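Local coordinates for protein nitrite oxidoreductase subunit A (Kuenenia stuttgartiensis, PDB 7B04) that is a NarG-like member of the molybdopterin oxidoreductase family that carries an iron-sulfur cluster and a molybdenum atom held with two pterin guanylate cofactors, at residues K661-M666 with S1055-T1060. Sequence-based numbering, arbitrary orientation.
Sequences KHVYQM and SQQSIT. With MD1 (phosphoric acid 4-(2-amino-4-oxo-3,4,5,6,-tetrahydro-pteridin-6-yl)-2-hydroxy-3,4-dimercapto-but-3-en-yl ester guanylate ester), chain C.
K661, H662, V663 and Y664 pack against the loop 1055-1060 in a buried contact at the N-terminal end of helix 663-670, its polar groups bonded to the cofactor and to neighbouring residues, where the two segments together line the pterin end of one MD1. Q1057 is the link between packing and cofactor. Its CB meets V663 CG1 at 3.5 Å, the two side chains crossing at about a right angle, and the chain then bends at chi2 (-59°), turning CD toward the pterin. There the amide is gripped twice: NE2 donates to MD1 N18 (2.9 Å), while OE1 accepts from MD1 N16, so that the carboxamide reads an acceptor and a donor side by side and its rotation is fixed. NE2 also makes a weak hydrogen bond to the carbonyl of N659 and lies 3.5 Å from K661 CG. The lysine runs on past the pterin, bringing CE close to MD1 N8, and its NZ is hydrogen-bonded to T1096; its side chain comes to about 8 Å from the molybdenum atom. On the same side of the K661-H662 backbone as Q1057 NE2, T1060 CG2 packs against H662 N, and the T1060 carbonyl O lies obliquely to the imidazole of H662, the N-cap residue of the helix. Farther along the helix, the ring of Y664 leans on the loop: S1055 N lies at the ring edge, 3.9 Å from CE2, and S1058 OG approaches CE2 obliquely. S1055 N donates an almost straight bond (166°) to S1058 OG, which is also bonded to the carbonyl of S999, while Y664 OH reaches that of S1025. Segments 389 residues apart thus contribute K661, Q1057 and T1060 to a pterin-binding pocket, an arrangement characteristic of the molybdopterin oxidoreductase fold, in which distant parts of one chain enclose the cofactor.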
loop_
_atom_site.group_PDB
_atom_site.type_symbol
_atom_site.label_atom_id
_atom_site.label_comp_id
_atom_site.label_asym_id
_atom_site.label_seq_id
_atom_site.Cartn_x
_atom_site.Cartn_y
_atom_site.Cartn_z
ATOM N N LYS B 661 -12.729 -15.678 7.873
ATOM C CA LYS B 661 -13.932 -14.891 8.079
ATOM C C LYS B 661 -14.734 -15.510 9.212
ATOM O O LYS B 661 -14.828 -16.737 9.318
ATOM C CB LYS B 661 -14.730 -14.808 6.783
ATOM C CG LYS B 661 -13.816 -14.449 5.632
ATOM C CD LYS B 661 -14.416 -14.760 4.291
ATOM C CE LYS B 661 -13.314 -15.129 3.326
ATOM N NZ LYS B 661 -13.515 -14.491 1.994
ATOM N N HIS B 662 -15.301 -14.646 10.060
ATOM C CA HIS B 662 -16.037 -15.051 11.257
ATOM C C HIS B 662 -15.052 -15.690 12.239
ATOM O O HIS B 662 -15.295 -16.761 12.794
ATOM C CB HIS B 662 -17.191 -16.003 10.913
ATOM C CG HIS B 662 -18.394 -15.854 11.791
ATOM N ND1 HIS B 662 -18.317 -15.852 13.165
ATOM C CD2 HIS B 662 -19.710 -15.733 11.490
ATOM C CE1 HIS B 662 -19.530 -15.723 13.676
ATOM N NE2 HIS B 662 -20.392 -15.648 12.680
ATOM N N VAL B 663 -13.937 -14.986 12.464
ATOM C CA VAL B 663 -12.752 -15.586 13.073
ATOM C C VAL B 663 -13.006 -15.985 14.522
ATOM O O VAL B 663 -12.569 -17.052 14.968
ATOM C CB VAL B 663 -11.545 -14.632 12.950
ATOM C CG1 VAL B 663 -11.820 -13.303 13.637
ATOM C CG2 VAL B 663 -10.301 -15.276 13.533
ATOM N N TYR B 664 -13.708 -15.144 15.280
ATOM C CA TYR B 664 -13.862 -15.413 16.704
ATOM C C TYR B 664 -14.808 -16.581 16.959
ATOM O O TYR B 664 -14.691 -17.254 17.987
ATOM C CB TYR B 664 -14.287 -14.132 17.421
ATOM C CG TYR B 664 -13.147 -13.132 17.460
ATOM C CD1 TYR B 664 -12.070 -13.314 18.319
ATOM C CD2 TYR B 664 -13.125 -12.031 16.610
ATOM C CE1 TYR B 664 -11.014 -12.419 18.349
ATOM C CE2 TYR B 664 -12.070 -11.129 16.632
ATOM C CZ TYR B 664 -11.018 -11.328 17.504
ATOM O OH TYR B 664 -9.969 -10.438 17.535
ATOM N N GLN B 665 -15.746 -16.836 16.045
ATOM C CA GLN B 665 -16.478 -18.099 16.068
ATOM C C GLN B 665 -15.539 -19.274 15.830
ATOM O O GLN B 665 -15.660 -20.322 16.478
ATOM C CB GLN B 665 -17.560 -18.083 14.998
ATOM C CG GLN B 665 -18.575 -19.202 15.035
ATOM C CD GLN B 665 -19.301 -19.301 16.351
ATOM O OE1 GLN B 665 -19.931 -18.351 16.789
ATOM N NE2 GLN B 665 -19.255 -20.461 16.964
ATOM N N MET B 666 -14.593 -19.114 14.898
ATOM C CA MET B 666 -13.660 -20.194 14.594
ATOM C C MET B 666 -12.792 -20.514 15.802
ATOM O O MET B 666 -12.549 -21.687 16.108
ATOM C CB MET B 666 -12.792 -19.811 13.395
ATOM C CG MET B 666 -13.558 -19.603 12.097
ATOM S SD MET B 666 -14.309 -21.113 11.465
ATOM C CE MET B 666 -16.042 -20.774 11.760
ATOM N N SER B 1055 -11.726 -7.366 15.629
ATOM C CA SER B 1055 -11.114 -7.300 14.312
ATOM C C SER B 1055 -12.181 -6.946 13.289
ATOM O O SER B 1055 -13.379 -6.955 13.579
ATOM C CB SER B 1055 -10.429 -8.620 13.945
ATOM O OG SER B 1055 -9.965 -8.588 12.608
ATOM N N GLN B 1056 -11.726 -6.661 12.070
ATOM C CA GLN B 1056 -12.643 -6.469 10.954
ATOM C C GLN B 1056 -13.405 -7.744 10.626
ATOM O O GLN B 1056 -14.373 -7.690 9.858
ATOM C CB GLN B 1056 -11.879 -5.980 9.721
ATOM C CG GLN B 1056 -11.304 -7.097 8.868
ATOM C CD GLN B 1056 -9.999 -7.639 9.414
ATOM O OE1 GLN B 1056 -9.598 -7.320 10.534
ATOM N NE2 GLN B 1056 -9.332 -8.475 8.629
ATOM N N GLN B 1057 -12.995 -8.881 11.186
ATOM C CA GLN B 1057 -13.692 -10.144 11.006
ATOM C C GLN B 1057 -14.678 -10.432 12.135
ATOM O O GLN B 1057 -15.158 -11.563 12.249
ATOM C CB GLN B 1057 -12.681 -11.293 10.923
ATOM C CG GLN B 1057 -11.715 -11.325 9.730
ATOM C CD GLN B 1057 -12.375 -11.382 8.360
ATOM O OE1 GLN B 1057 -13.372 -10.716 8.090
ATOM N NE2 GLN B 1057 -11.816 -12.208 7.486
ATOM N N SER B 1058 -14.987 -9.440 12.972
ATOM C CA SER B 1058 -16.032 -9.595 13.976
ATOM C C SER B 1058 -17.433 -9.392 13.416
ATOM O O SER B 1058 -18.408 -9.782 14.069
ATOM C CB SER B 1058 -15.802 -8.618 15.134
ATOM O OG SER B 1058 -14.591 -8.902 15.812
ATOM N N ILE B 1059 -17.558 -8.800 12.231
ATOM C CA ILE B 1059 -18.860 -8.496 11.645
ATOM C C ILE B 1059 -19.002 -9.175 10.290
ATOM O O ILE B 1059 -19.644 -8.639 9.379
ATOM C CB ILE B 1059 -19.057 -6.972 11.532
ATOM C CG1 ILE B 1059 -17.815 -6.307 10.926
ATOM C CG2 ILE B 1059 -19.349 -6.374 12.899
ATOM C CD1 ILE B 1059 -17.865 -6.125 9.423
ATOM N N THR B 1060 -18.439 -10.370 10.155
ATOM C CA THR B 1060 -18.395 -11.069 8.880
ATOM C C THR B 1060 -18.801 -12.522 9.082
ATOM O O THR B 1060 -18.711 -13.069 10.185
ATOM C CB THR B 1060 -16.997 -10.994 8.260
ATOM O OG1 THR B 1060 -17.036 -11.483 6.915
ATOM C CG2 THR B 1060 -16.044 -11.833 9.060
HETATM P PB MD1 C . -3.791 -14.866 2.801
HETATM O O3B MD1 C . -2.998 -13.438 2.993
HETATM O O1B MD1 C . -3.996 -15.475 4.166
HETATM O O2B MD1 C . -2.939 -15.793 1.967
HETATM O O3A MD1 C . -5.255 -14.688 2.055
HETATM C C10 MD1 C . -5.557 -13.568 1.274
HETATM C C11 MD1 C . -7.048 -13.179 1.493
HETATM O O11 MD1 C . -7.129 -12.009 2.590
HETATM C C12 MD1 C . -7.634 -12.847 0.341
HETATM S S12 MD1 C . -6.618 -12.750 -1.162
HETATM C C13 MD1 C . -9.146 -12.536 0.139
HETATM S S13 MD1 C . -9.582 -12.114 -1.575
HETATM C C14 MD1 C . -10.232 -12.517 1.108
HETATM N N15 MD1 C . -10.602 -10.969 1.287
HETATM C C16 MD1 C . -11.381 -10.642 2.416
HETATM C C15 MD1 C . -11.989 -9.287 2.499
HETATM O O14 MD1 C . -11.821 -8.514 1.617
HETATM N N17 MD1 C . -12.805 -8.907 3.683
HETATM C C17 MD1 C . -13.015 -9.913 4.834
HETATM N N16 MD1 C . -13.816 -9.542 5.985
HETATM N N18 MD1 C . -12.407 -11.292 4.761
HETATM C C20 MD1 C . -11.616 -11.684 3.624
HETATM N N8 MD1 C . -11.067 -12.975 3.610
HETATM C C7 MD1 C . -10.118 -13.327 2.372
HETATM P PA MD1 C . -1.446 -13.330 3.546
HETATM O O1A MD1 C . -0.785 -12.082 3.014
HETATM O O2A MD1 C . -1.504 -13.270 5.044
HETATM O "O5'" MD1 C . -0.522 -14.643 3.187
HETATM C "C5'" MD1 C . 0.853 -14.507 3.423
HETATM C "C4'" MD1 C . 1.245 -15.144 4.801
HETATM O "O4'" MD1 C . 2.453 -16.104 4.604
HETATM C "C1'" MD1 C . 3.693 -15.317 5.128
HETATM N N9 MD1 C . 4.812 -15.365 4.147
HETATM C C4 MD1 C . 5.405 -16.523 3.912
HETATM N N3 MD1 C . 5.157 -17.880 4.465
HETATM C C2 MD1 C . 5.976 -18.998 4.017
HETATM N N2 MD1 C . 5.729 -20.315 4.558
HETATM N N1 MD1 C . 7.022 -18.807 3.046
HETATM C C6 MD1 C . 7.254 -17.499 2.519
HETATM O O6 MD1 C . 8.113 -17.335 1.720
HETATM C C5 MD1 C . 6.389 -16.323 2.993
HETATM N N7 MD1 C . 6.385 -15.032 2.679
HETATM C C8 MD1 C . 5.410 -14.425 3.390
HETATM C "C2'" MD1 C . 3.294 -14.123 5.316
HETATM O "O2'" MD1 C . 3.975 -13.540 6.467
HETATM C "C3'" MD1 C . 1.668 -14.247 5.608
HETATM O "O3'" MD1 C . 1.461 -14.658 6.991
#